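Long-range contacts in geranylgeranyl pyrophosphate synthase (Corynebacterium glutamicum, PDB 3LMD), which probably makes long-chain isoprenoid diphosphates by adding isopentenyl diphosphate units to an allylic diphosphate with the help of Mg(2+): residues A[113-117]-A[139-144]; A[174-179]-A[194-199]; A[188-192]-A[266-271]; A[200-205]-A[229-233]. All coordinates share one frame. Where two conformers were deposited one is given. Numbering follows the deposited sequence.

Contact 1. Residues A[113-117]-A[139-144]; sequences YHDDV and AILAGD
The first aspartate-rich motif of trans-prenyltransferases, DDxxD, starts at Asp115, and this contact packs the end of helix 95-118, where the motif begins, against helix 132-157. Asp115 and Asp119 have been seen to bind Ca(2+) in this protein, though none is bound to this chain. Build 113-117 and 139-144 as helical, nearly antiparallel, with axes 8.4 Å apart at closest approach and a signed crossing angle of -161°. Tyr113 CA lies 5.4 Å from Gly143 CA, and His114 CA 5.7 Å from Ile140 CA. His114, an m rotamer, is a knob in the hole formed by Ala139, Ile140, Gly143 and Asp144. Its NE2 donates a hydrogen bond of 3.1 Å to Asp144 OD1, and its CE1 comes to 2.9 Å from Ile140 O and 3.6 Å from Gly143 CA. A CB on Gly143 would clash with that ring. One turn apart beside the His114 ring, Val117 CG2 touches Ala139 CB at 3.3 Å and Tyr113 CD2 lies 4.1 Å from Ala142 CB. The second subunit packs here too, its Asp144 and His114 against His114 and Asp144 of this chain. Asp115 takes no part in the packing; its OD1 is hydrogen-bonded to Gln176 NE2. The imidazole thus has NE2 tied to a buried carboxylate, while ND1, also buried here, has no partner in the model.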
# COMPACT_ATOMS: atom_id res chain seq x y z
N TYR A 113 -4.77 -9.46 -1.11
CA TYR A 113 -5.40 -9.08 0.15
C TYR A 113 -6.28 -7.86 -0.03
O TYR A 113 -7.40 -7.81 0.52
CB TYR A 113 -4.34 -8.88 1.24
CG TYR A 113 -3.54 -10.14 1.43
CD1 TYR A 113 -3.93 -11.33 0.81
CD2 TYR A 113 -2.39 -10.16 2.22
CE1 TYR A 113 -3.22 -12.52 0.97
CE2 TYR A 113 -1.66 -11.35 2.39
CZ TYR A 113 -2.09 -12.52 1.76
OH TYR A 113 -1.39 -13.71 1.91
N HIS A 114 -5.85 -6.88 -0.83
CA HIS A 114 -6.71 -5.71 -1.07
C HIS A 114 -7.87 -6.04 -2.01
O HIS A 114 -8.97 -5.51 -1.87
CB HIS A 114 -5.91 -4.53 -1.63
CG HIS A 114 -5.05 -3.85 -0.61
ND1 HIS A 114 -4.87 -4.34 0.67
CD2 HIS A 114 -4.31 -2.72 -0.69
CE1 HIS A 114 -4.06 -3.53 1.33
NE2 HIS A 114 -3.71 -2.54 0.54
N ASP A 115 -7.62 -6.89 -2.99
CA ASP A 115 -8.69 -7.38 -3.86
C ASP A 115 -9.78 -8.09 -3.11
O ASP A 115 -10.96 -7.85 -3.36
CB ASP A 115 -8.15 -8.36 -4.89
CG ASP A 115 -7.88 -7.72 -6.20
OD1 ASP A 115 -8.34 -6.57 -6.38
OD2 ASP A 115 -7.23 -8.36 -7.05
N ASP A 116 -9.40 -9.03 -2.25
CA ASP A 116 -10.36 -9.83 -1.50
C ASP A 116 -11.30 -8.97 -0.64
O ASP A 116 -12.48 -9.27 -0.51
CB ASP A 116 -9.66 -10.90 -0.65
CG ASP A 116 -8.95 -11.97 -1.49
OD1 ASP A 116 -8.99 -11.92 -2.75
OD2 ASP A 116 -8.35 -12.88 -0.88
N VAL A 117 -10.77 -7.89 -0.07
CA VAL A 117 -11.61 -6.99 0.74
C VAL A 117 -12.69 -6.30 -0.10
O VAL A 117 -13.79 -6.02 0.38
CB VAL A 117 -10.76 -5.94 1.48
CG1 VAL A 117 -11.63 -4.80 1.97
CG2 VAL A 117 -10.03 -6.59 2.63
N ALA A 139 -7.18 -7.27 6.69
CA ALA A 139 -6.69 -7.56 5.35
C ALA A 139 -6.05 -6.34 4.67
O ALA A 139 -5.08 -6.47 3.93
CB ALA A 139 -7.82 -8.09 4.49
N ILE A 140 -6.62 -5.17 4.91
CA ILE A 140 -6.06 -3.94 4.34
C ILE A 140 -4.66 -3.76 4.92
O ILE A 140 -3.71 -3.44 4.20
CB ILE A 140 -6.89 -2.75 4.73
CG1 ILE A 140 -8.23 -2.79 3.97
CG2 ILE A 140 -6.16 -1.42 4.35
CD1 ILE A 140 -9.25 -1.71 4.54
N LEU A 141 -4.55 -3.95 6.23
CA LEU A 141 -3.28 -3.74 6.91
C LEU A 141 -2.27 -4.84 6.58
O LEU A 141 -1.06 -4.57 6.49
CB LEU A 141 -3.46 -3.60 8.43
CG LEU A 141 -4.26 -2.34 8.83
CD1 LEU A 141 -4.41 -2.28 10.36
CD2 LEU A 141 -3.60 -1.08 8.31
N ALA A 142 -2.74 -6.07 6.41
CA ALA A 142 -1.81 -7.12 5.96
C ALA A 142 -1.22 -6.77 4.58
O ALA A 142 -0.02 -6.96 4.32
CB ALA A 142 -2.53 -8.47 5.91
N GLY A 143 -2.06 -6.29 3.67
CA GLY A 143 -1.58 -5.89 2.35
C GLY A 143 -0.55 -4.77 2.51
O GLY A 143 0.50 -4.79 1.87
N ASP A 144 -0.82 -3.81 3.39
CA ASP A 144 0.11 -2.68 3.56
C ASP A 144 1.47 -3.09 4.15
O ASP A 144 2.54 -2.56 3.74
CB ASP A 144 -0.50 -1.58 4.43
CG ASP A 144 -1.66 -0.86 3.73
OD1 ASP A 144 -1.87 -1.09 2.52
OD2 ASP A 144 -2.36 -0.07 4.39

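Contact 2. Residues A[174-179]-A[194-199]; sequences TGQMRE and NVIREK
Arg178 and Glu198 form a two-pronged salt bridge: Arg178 NE donates to Glu198 OE1 at 2.8 Å and Arg178 NH2 to Glu198 OE2 at 2.9 Å. Arg197 NH2 joins the network through a weak bond of 3.2 Å to Glu198 OE2. A second bridge runs from Lys199 NZ to Glu179 OE1, 2.7 Å. Arg178 takes t for chi1 and chi2 and m for chi3, while Glu179 stays extended. Both segments are helical, 194-199 with a wider pi-type turn at 197-199; they cross at -149° with axes 7.9 Å apart. They belong to consecutive antiparallel helices, 159-181 and 188-214, of the all-helical prenyl synthase fold. They border the metal site: Gln176 NE2 is hydrogen-bonded to Asp115, seen to bind Ca(2+). Gly175 lets them close in, its CA 4.6 Å from Glu198 CA; a CB there would clash with Lys199 N and Glu198 CB. Asn194 CB lies over one face of the Arg178 guanidinium, 3.6 Å from NE, and Val195 CG2 meets Arg178 CD at 3.6 Å.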
# COMPACT_ATOMS: atom_id res chain seq x y z
N THR A 174 -4.32 0.54 -10.93
CA THR A 174 -5.17 1.14 -11.97
C THR A 174 -6.13 0.06 -12.50
O THR A 174 -7.32 0.33 -12.67
CB THR A 174 -4.34 1.77 -13.11
OG1 THR A 174 -3.54 2.83 -12.57
CG2 THR A 174 -5.23 2.32 -14.27
N GLY A 175 -5.63 -1.15 -12.73
CA GLY A 175 -6.49 -2.25 -13.20
C GLY A 175 -7.59 -2.59 -12.22
O GLY A 175 -8.74 -2.82 -12.62
N GLN A 176 -7.27 -2.66 -10.93
CA GLN A 176 -8.30 -2.90 -9.91
C GLN A 176 -9.36 -1.78 -9.91
O GLN A 176 -10.56 -2.03 -9.80
CB GLN A 176 -7.66 -3.01 -8.50
CG GLN A 176 -6.64 -4.15 -8.36
CD GLN A 176 -5.88 -4.13 -7.01
OE1 GLN A 176 -4.93 -3.36 -6.82
NE2 GLN A 176 -6.29 -4.98 -6.08
N MET A 177 -8.92 -0.53 -9.99
CA MET A 177 -9.86 0.62 -10.01
C MET A 177 -10.71 0.57 -11.28
O MET A 177 -11.90 0.83 -11.25
CB MET A 177 -9.10 1.97 -9.96
CG MET A 177 -10.03 3.19 -9.75
SD MET A 177 -10.77 3.26 -8.06
CE MET A 177 -9.45 4.13 -7.26
N ARG A 178 -10.07 0.24 -12.40
CA ARG A 178 -10.79 0.13 -13.68
C ARG A 178 -11.88 -0.94 -13.61
O ARG A 178 -13.02 -0.74 -14.06
CB ARG A 178 -9.80 -0.21 -14.83
CG ARG A 178 -10.44 -0.17 -16.24
CD ARG A 178 -9.46 -0.64 -17.32
NE ARG A 178 -8.23 0.17 -17.42
CZ ARG A 178 -8.13 1.26 -18.18
NH1 ARG A 178 -9.19 1.72 -18.85
NH2 ARG A 178 -6.99 1.93 -18.23
N GLU A 179 -11.54 -2.08 -13.04
CA GLU A 179 -12.54 -3.12 -12.89
C GLU A 179 -13.67 -2.67 -11.95
O GLU A 179 -14.85 -2.96 -12.20
CB GLU A 179 -11.90 -4.39 -12.34
CG GLU A 179 -12.89 -5.54 -12.16
CD GLU A 179 -12.21 -6.76 -11.59
OE1 GLU A 179 -11.41 -6.60 -10.64
OE2 GLU A 179 -12.47 -7.87 -12.09
N ASN A 194 -8.06 -4.16 -21.20
CA ASN A 194 -7.28 -3.25 -20.33
C ASN A 194 -7.24 -3.74 -18.90
O ASN A 194 -6.20 -3.69 -18.26
CB ASN A 194 -7.88 -1.84 -20.34
CG ASN A 194 -7.65 -1.12 -21.65
OD1 ASN A 194 -6.70 -1.39 -22.34
ND2 ASN A 194 -8.54 -0.20 -21.99
N VAL A 195 -8.38 -4.19 -18.38
CA VAL A 195 -8.40 -4.76 -17.05
C VAL A 195 -7.41 -5.92 -16.88
O VAL A 195 -6.63 -5.93 -15.92
CB VAL A 195 -9.80 -5.19 -16.61
CG1 VAL A 195 -9.70 -5.97 -15.28
CG2 VAL A 195 -10.69 -3.93 -16.43
N ILE A 196 -7.41 -6.89 -17.80
CA ILE A 196 -6.50 -8.04 -17.69
C ILE A 196 -5.04 -7.62 -17.85
O ILE A 196 -4.18 -8.06 -17.08
CB ILE A 196 -6.82 -9.15 -18.70
CG1 ILE A 196 -8.29 -9.57 -18.56
CG2 ILE A 196 -5.88 -10.35 -18.49
CD1 ILE A 196 -8.68 -9.95 -17.18
N ARG A 197 -4.75 -6.77 -18.82
CA ARG A 197 -3.37 -6.28 -19.02
C ARG A 197 -2.84 -5.65 -17.72
O ARG A 197 -1.69 -5.89 -17.32
CB ARG A 197 -3.32 -5.24 -20.15
CG ARG A 197 -1.92 -4.71 -20.46
CD ARG A 197 -1.94 -3.64 -21.59
NE ARG A 197 -2.98 -2.63 -21.34
CZ ARG A 197 -2.84 -1.58 -20.54
NH1 ARG A 197 -1.69 -1.38 -19.89
NH2 ARG A 197 -3.86 -0.74 -20.36
N GLU A 198 -3.66 -4.82 -17.07
CA GLU A 198 -3.24 -4.11 -15.85
C GLU A 198 -3.25 -4.95 -14.58
O GLU A 198 -2.29 -4.94 -13.81
CB GLU A 198 -4.09 -2.85 -15.63
CG GLU A 198 -3.88 -1.83 -16.75
CD GLU A 198 -4.97 -0.77 -16.79
OE1 GLU A 198 -6.02 -0.99 -16.17
OE2 GLU A 198 -4.78 0.25 -17.46
N LYS A 199 -4.34 -5.67 -14.35
CA LYS A 199 -4.48 -6.48 -13.15
C LYS A 199 -3.59 -7.70 -13.13
O LYS A 199 -3.17 -8.14 -12.05
CB LYS A 199 -5.92 -7.00 -12.97
CG LYS A 199 -6.90 -6.01 -12.41
CD LYS A 199 -8.17 -6.75 -11.87
CE LYS A 199 -7.92 -7.53 -10.57
NZ LYS A 199 -9.23 -8.15 -10.07

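Contact 3. Residues A[188-192]-A[266-271]; sequences PIEHY and TLPVLY
Helix 188-192 and helix 267-271 run nearly antiparallel, 169° between their directions, with axes 10.0 Å apart at closest approach. Both segments hold the starts of their helices, so each N-terminal end lies beside later residues of the other: Ile189 CA is 6.5 Å from Leu270 CA and Tyr192 CA 7.1 Å from Thr266 CA. Thr266 sits at the N-cap position, but its side chain makes no capping bond. With this wide spacing, the gap is filled by large apolar side chains, and no hydrogen bond crosses it. Ile189, chi1 m and chi2 t, reaches Leu270 CB with CG1 at 3.7 Å, Leu267 CD1 with CG2 at 3.8 Å and Tyr271 CD1 with CD1 at 3.7 Å. The contact joins the start of the long helix 188-214 to the short helix 267-274 in the helical prenyl synthase fold. Tyr192 (chi1 t, chi2 93°) lays one ring face against Leu267 N, 3.6 Å from CE1, and its CE2 is 3.6 Å from Leu267 CB; its hydroxyl is hydrogen-bonded to Asp241, which by sequence belongs to the second aspartate-rich motif. Leu270 CD1 lies 3.8 Å from Tyr192 CB and 3.5 Å from Pro188 O.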
# COMPACT_ATOMS: atom_id res chain seq x y z
N PRO A 188 -16.70 -2.41 -24.51
CA PRO A 188 -16.60 -3.44 -23.46
C PRO A 188 -15.42 -4.43 -23.65
O PRO A 188 -14.90 -4.96 -22.67
CB PRO A 188 -17.95 -4.18 -23.54
CG PRO A 188 -18.87 -3.28 -24.40
CD PRO A 188 -17.99 -2.46 -25.25
N ILE A 189 -15.01 -4.67 -24.89
CA ILE A 189 -13.91 -5.59 -25.14
C ILE A 189 -12.55 -4.92 -24.86
O ILE A 189 -11.64 -5.55 -24.33
CB ILE A 189 -13.96 -6.15 -26.57
CG1 ILE A 189 -15.12 -7.15 -26.68
CG2 ILE A 189 -12.62 -6.82 -26.94
CD1 ILE A 189 -15.58 -7.44 -28.12
N GLU A 190 -12.42 -3.65 -25.23
CA GLU A 190 -11.27 -2.83 -24.83
C GLU A 190 -11.15 -2.73 -23.31
O GLU A 190 -10.05 -2.79 -22.75
CB GLU A 190 -11.38 -1.42 -25.42
CG GLU A 190 -11.27 -1.38 -26.93
CD GLU A 190 -11.21 0.04 -27.49
OE1 GLU A 190 -11.38 1.01 -26.72
OE2 GLU A 190 -11.00 0.18 -28.71
N HIS A 191 -12.28 -2.53 -22.63
CA HIS A 191 -12.31 -2.50 -21.17
C HIS A 191 -11.78 -3.81 -20.59
O HIS A 191 -10.92 -3.81 -19.71
CB HIS A 191 -13.74 -2.26 -20.67
CG HIS A 191 -13.89 -2.35 -19.18
ND1 HIS A 191 -13.40 -1.38 -18.32
CD2 HIS A 191 -14.46 -3.30 -18.40
CE1 HIS A 191 -13.69 -1.73 -17.08
NE2 HIS A 191 -14.34 -2.88 -17.10
N TYR A 192 -12.33 -4.92 -21.07
CA TYR A 192 -11.94 -6.22 -20.58
C TYR A 192 -10.46 -6.40 -20.80
O TYR A 192 -9.75 -6.84 -19.93
CB TYR A 192 -12.72 -7.32 -21.33
CG TYR A 192 -12.16 -8.73 -21.17
CD1 TYR A 192 -12.64 -9.58 -20.18
CD2 TYR A 192 -11.22 -9.24 -22.07
CE1 TYR A 192 -12.16 -10.87 -20.04
CE2 TYR A 192 -10.72 -10.52 -21.95
CZ TYR A 192 -11.21 -11.34 -20.94
OH TYR A 192 -10.72 -12.63 -20.80
N THR A 266 -17.05 -12.18 -19.69
CA THR A 266 -15.68 -12.23 -20.21
C THR A 266 -15.65 -12.27 -21.75
O THR A 266 -16.69 -12.28 -22.41
CB THR A 266 -14.97 -13.44 -19.63
OG1 THR A 266 -15.69 -14.62 -20.02
CG2 THR A 266 -15.00 -13.35 -18.06
N LEU A 267 -14.46 -12.32 -22.33
CA LEU A 267 -14.30 -12.14 -23.77
C LEU A 267 -15.25 -12.93 -24.67
O LEU A 267 -15.82 -12.35 -25.58
CB LEU A 267 -12.86 -12.45 -24.17
CG LEU A 267 -12.41 -11.94 -25.52
CD1 LEU A 267 -12.69 -10.42 -25.61
CD2 LEU A 267 -10.88 -12.23 -25.65
N PRO A 268 -15.38 -14.26 -24.47
CA PRO A 268 -16.30 -14.95 -25.41
C PRO A 268 -17.73 -14.42 -25.36
O PRO A 268 -18.44 -14.42 -26.37
CB PRO A 268 -16.31 -16.39 -24.90
CG PRO A 268 -15.10 -16.51 -23.97
CD PRO A 268 -14.81 -15.16 -23.47
N VAL A 269 -18.18 -14.02 -24.17
CA VAL A 269 -19.52 -13.50 -24.01
C VAL A 269 -19.64 -12.15 -24.69
O VAL A 269 -20.65 -11.86 -25.34
CB VAL A 269 -19.92 -13.33 -22.50
CG1 VAL A 269 -21.43 -12.90 -22.38
CG2 VAL A 269 -19.67 -14.60 -21.75
N LEU A 270 -18.61 -11.32 -24.54
CA LEU A 270 -18.65 -9.99 -25.14
C LEU A 270 -18.64 -10.09 -26.67
O LEU A 270 -19.31 -9.32 -27.35
CB LEU A 270 -17.45 -9.14 -24.69
CG LEU A 270 -17.42 -8.93 -23.16
CD1 LEU A 270 -16.07 -8.27 -22.74
CD2 LEU A 270 -18.61 -8.07 -22.76
N TYR A 271 -17.85 -10.99 -27.21
CA TYR A 271 -17.88 -11.22 -28.67
C TYR A 271 -19.28 -11.68 -29.14
O TYR A 271 -19.82 -11.16 -30.15
CB TYR A 271 -16.85 -12.27 -29.04
CG TYR A 271 -15.46 -11.71 -29.24
CD1 TYR A 271 -15.23 -10.59 -30.03
CD2 TYR A 271 -14.37 -12.33 -28.68
CE1 TYR A 271 -13.94 -10.10 -30.23
CE2 TYR A 271 -13.08 -11.85 -28.87
CZ TYR A 271 -12.88 -10.74 -29.64
OH TYR A 271 -11.59 -10.30 -29.82

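Contact 4. Residues A[200-205]-A[229-233]; sequences TGVLIA and GAAVG
Ile204 and Gly233 bury the most surface here, followed by Ala230. Ile204, chi1 m and chi2 t, points at helix 229-233 and sets CG2 3.4 Å from Gly229 O and CD1 3.7 Å from Gly233 CA, while CG2 just reaches Val232 CG1 at 4.5 Å. Gly233 in turn lies against Gly201, CA to CA 4.2 Å; a CB on Gly233 would run into Gly201 CA. One turn along, Ala205 CA is 4.0 Å from Gly229 CA, and a CB on Gly229 would strike Ala205 CA and Ile204 O. Small residues thus recur four apart on both partners, Gly201 and Ala205 facing Gly233 and Gly229, the small-xxx-small pattern of closely packed helices. Build both segments helical, with axes only 7.1 Å apart and a signed crossing angle of +144°. Ala230 packs with CA 3.9 Å from Gly201 O and CB 4.0 Å from Ala205 CB. On its way past, Ile204 also meets Phe77 and Phe81 of helix 77-86, while Ala231 turns to helix 309-328. No hydrogen bond crosses the contact: backbone touches backbone, and between these two segments the helices are joined by van der Waals packing alone, which the glycines make possible.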
# COMPACT_ATOMS: atom_id res chain seq x y z
N THR A 200 -3.35 -8.29 -14.30
CA THR A 200 -2.64 -9.58 -14.38
C THR A 200 -1.34 -9.56 -15.21
O THR A 200 -0.30 -10.08 -14.77
CB THR A 200 -3.53 -10.69 -14.99
OG1 THR A 200 -4.72 -10.86 -14.19
CG2 THR A 200 -2.78 -12.02 -15.06
N GLY A 201 -1.41 -9.01 -16.41
CA GLY A 201 -0.24 -9.08 -17.31
C GLY A 201 0.97 -8.36 -16.75
O GLY A 201 2.12 -8.86 -16.87
N VAL A 202 0.77 -7.17 -16.16
CA VAL A 202 1.93 -6.32 -15.88
C VAL A 202 2.84 -6.95 -14.83
O VAL A 202 4.05 -6.72 -14.83
CB VAL A 202 1.62 -4.84 -15.41
CG1 VAL A 202 1.06 -4.00 -16.55
CG2 VAL A 202 0.73 -4.84 -14.14
N LEU A 203 2.27 -7.72 -13.92
CA LEU A 203 3.10 -8.28 -12.86
C LEU A 203 3.89 -9.51 -13.34
O LEU A 203 5.01 -9.77 -12.88
CB LEU A 203 2.27 -8.63 -11.63
CG LEU A 203 3.01 -9.04 -10.35
CD1 LEU A 203 4.06 -7.99 -9.87
CD2 LEU A 203 1.90 -9.23 -9.27
N ILE A 204 3.31 -10.27 -14.26
CA ILE A 204 4.05 -11.38 -14.86
C ILE A 204 5.17 -10.81 -15.74
O ILE A 204 6.31 -11.28 -15.69
CB ILE A 204 3.10 -12.31 -15.65
CG1 ILE A 204 2.08 -12.92 -14.69
CG2 ILE A 204 3.86 -13.43 -16.35
CD1 ILE A 204 0.94 -13.62 -15.42
N ALA A 205 4.86 -9.77 -16.51
CA ALA A 205 5.86 -9.03 -17.28
C ALA A 205 6.98 -8.55 -16.36
O ALA A 205 8.16 -8.64 -16.71
CB ALA A 205 5.23 -7.83 -18.03
N GLY A 229 6.19 -12.12 -20.84
CA GLY A 229 5.37 -12.26 -19.63
C GLY A 229 4.03 -11.51 -19.80
O GLY A 229 2.99 -12.01 -19.37
N ALA A 230 4.04 -10.33 -20.40
CA ALA A 230 2.77 -9.62 -20.64
C ALA A 230 1.81 -10.44 -21.50
O ALA A 230 0.60 -10.56 -21.19
CB ALA A 230 3.01 -8.24 -21.29
N ALA A 231 2.35 -11.04 -22.57
CA ALA A 231 1.52 -11.80 -23.51
C ALA A 231 0.98 -13.06 -22.85
O ALA A 231 -0.19 -13.42 -23.03
CB ALA A 231 2.35 -12.14 -24.78
N VAL A 232 1.83 -13.73 -22.08
CA VAL A 232 1.41 -14.92 -21.35
C VAL A 232 0.31 -14.62 -20.31
O VAL A 232 -0.63 -15.40 -20.14
CB VAL A 232 2.62 -15.58 -20.68
CG1 VAL A 232 2.21 -16.26 -19.38
CG2 VAL A 232 3.23 -16.55 -21.64
N GLY A 233 0.43 -13.50 -19.63
CA GLY A 233 -0.64 -13.06 -18.68
C GLY A 233 -1.98 -12.98 -19.39
O GLY A 233 -3.02 -13.39 -18.84

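Overall arrangement
Helix 188-214 threads three of the contacts: its start serves contact 3, the next turns contact 2, and its middle contact 4. Contacts 2 and 4 meet at the widened turn, where Ile196 O and Gly201 N, 3.0 Å apart, probably share a hydrogen bond; their centres are 12 Å apart. Contact 2 touches contact 3 as well, Arg178 O lying 3.2 Å from His191 CE1. Contact 1 joins contact 2 through the metal site: Asp115 OD1 is hydrogen-bonded to Gln176 NE2 at 2.6 Å. A long, weak ion pair adds to this, Asp115 OD2 lying 3.6 Å from Lys199 NZ. Contacts 1 and 2 both reach the second subunit, whereas contacts 3 and 4 do not. Contacts 1 and 3 lie farthest apart, centres about 28 Å.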